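Type IV secretion system protein DotB (Yersinia pseudotuberculosis IP 31758, PDB 6GEF) hydrolyses ATP as an AAA+ ATPase of the type IVb secretion system, probably to help power secretion. Local coordinates at the interface of chains A and B. Residues are numbered along the deposited sequence; one frame, centred on the assembly and turned at random. Chains: chain A/B, Type IV secretion system protein DotB.

The interface of chains A and B. Residues chain A 107, 134, 136-137; chain B 236, 242, 251, 255.
A:Asn134, A:Ser136 and A:Pro137, on strand 128-140, meet B:Glu251, B:Arg255, B:Phe242 and B:Ser236 between neighbouring subunits of a GspE-family secretion ATPase. Such ATPases work as hexamers, and the deposited assembly holds six copies, so this patch probably belongs to the ring contact.

Hydrogen bonds cross this patch at two points. The amide ND2 of A:Asn134 donates to the carboxylate OE2 of B:Glu251; the bond is strongly bent, 115° at the hydrogen. OE2 lies close to the amide plane, but the nitrogen meets it from above the carboxylate plane, and the two planes are turned 51° apart. B:Glu251 reaches the amide from helix 245-253 with its chain bent at chi2 (-64°). At A:Pro137, further along strand 128-140, the backbone O accepts a hydrogen bond from the hydroxyl OG of B:Ser236 at 2.9 Å.

Within chain A, the hydroxyl OG of A:Ser136 donates to OD1 of A:Asn134 at 2.7 Å, in the carbonyl plane and on a lone pair. This bond should help fix the rotation of the amide that faces B:Glu251.

Packing adds to these bonds. CB of A:Ser136 sits over one face of the B:Arg255 guanidinium, towards its rim, and lies 3.5 Å from CD of that arginine. CD1 of A:Leu107 touches CG of B:Glu251 at 3.7 Å. The other methyl of A:Leu107, CD2, lies 4.0 Å from CE1 of B:Phe242, and the two side chains cross at about a right angle. The ring atom CZ of B:Phe242 also reaches CD of A:Pro137 at 4.1 Å.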
loop_
_atom_site.group_PDB
_atom_site.type_symbol
_atom_site.label_atom_id
_atom_site.label_comp_id
_atom_site.label_asym_id
_atom_site.label_seq_id
_atom_site.Cartn_x
_atom_site.Cartn_y
_atom_site.Cartn_z
ATOM N N LEU A 107 -26.114 6.869 -8.646
ATOM C CA LEU A 107 -27.139 6.862 -7.633
ATOM C C LEU A 107 -27.971 8.124 -7.690
ATOM O O LEU A 107 -27.457 9.204 -7.940
ATOM C CB LEU A 107 -26.503 6.727 -6.243
ATOM C CG LEU A 107 -25.564 5.497 -6.081
ATOM C CD1 LEU A 107 -25.076 5.356 -4.660
ATOM C CD2 LEU A 107 -26.162 4.173 -6.542
ATOM N N ASN A 134 -35.112 9.163 -3.399
ATOM C CA ASN A 134 -34.175 8.141 -3.821
ATOM C C ASN A 134 -34.821 7.246 -4.859
ATOM O O ASN A 134 -35.913 6.748 -4.640
ATOM C CB ASN A 134 -33.735 7.300 -2.612
ATOM C CG ASN A 134 -33.001 6.050 -3.022
ATOM O OD1 ASN A 134 -33.583 4.966 -3.053
ATOM N ND2 ASN A 134 -31.724 6.184 -3.278
ATOM N N SER A 136 -33.909 3.796 -6.874
ATOM C CA SER A 136 -32.981 2.678 -6.691
ATOM C C SER A 136 -33.384 1.519 -7.577
ATOM O O SER A 136 -34.576 1.202 -7.672
ATOM C CB SER A 136 -32.941 2.198 -5.228
ATOM O OG SER A 136 -32.200 3.095 -4.410
ATOM N N PRO A 137 -32.429 0.872 -8.252
ATOM C CA PRO A 137 -32.762 -0.315 -9.035
ATOM C C PRO A 137 -33.453 -1.373 -8.176
ATOM O O PRO A 137 -33.060 -1.622 -7.040
ATOM C CB PRO A 137 -31.403 -0.808 -9.503
ATOM C CG PRO A 137 -30.529 0.375 -9.529
ATOM C CD PRO A 137 -31.027 1.272 -8.415
ATOM N N SER B 236 -32.882 -6.283 -4.982
ATOM C CA SER B 236 -31.856 -5.711 -5.848
ATOM C C SER B 236 -30.740 -6.742 -6.023
ATOM O O SER B 236 -30.192 -7.237 -5.064
ATOM C CB SER B 236 -31.291 -4.432 -5.236
ATOM O OG SER B 236 -32.296 -3.492 -4.971
ATOM N N PHE B 242 -26.276 -2.794 -8.314
ATOM C CA PHE B 242 -25.658 -2.080 -7.216
ATOM C C PHE B 242 -24.190 -2.448 -7.132
ATOM O O PHE B 242 -23.746 -3.221 -6.285
ATOM C CB PHE B 242 -26.403 -2.378 -5.885
ATOM C CG PHE B 242 -27.442 -1.352 -5.523
ATOM C CD1 PHE B 242 -27.187 0.003 -5.659
ATOM C CD2 PHE B 242 -28.651 -1.755 -5.035
ATOM C CE1 PHE B 242 -28.127 0.933 -5.254
ATOM C CE2 PHE B 242 -29.614 -0.819 -4.640
ATOM C CZ PHE B 242 -29.345 0.515 -4.768
ATOM N N GLU B 251 -27.296 2.970 0.369
ATOM C CA GLU B 251 -28.504 3.500 -0.229
ATOM C C GLU B 251 -29.761 3.117 0.555
ATOM O O GLU B 251 -30.726 3.880 0.586
ATOM C CB GLU B 251 -28.611 3.061 -1.686
ATOM C CG GLU B 251 -27.803 3.892 -2.658
ATOM C CD GLU B 251 -28.283 5.329 -2.730
ATOM O OE1 GLU B 251 -27.693 6.175 -2.057
ATOM O OE2 GLU B 251 -29.268 5.639 -3.430
ATOM N N ARG B 255 -33.941 4.630 1.917
ATOM C CA ARG B 255 -35.056 3.917 1.373
ATOM C C ARG B 255 -36.059 3.467 2.415
ATOM O O ARG B 255 -36.882 2.573 2.169
ATOM C CB ARG B 255 -34.582 2.698 0.528
ATOM C CG ARG B 255 -33.628 3.051 -0.574
ATOM C CD ARG B 255 -33.926 2.309 -1.830
ATOM N NE ARG B 255 -33.461 0.993 -1.944
ATOM C CZ ARG B 255 -34.124 -0.064 -2.422
ATOM N NH1 ARG B 255 -35.315 0.059 -2.860
ATOM N NH2 ARG B 255 -33.553 -1.283 -2.445
#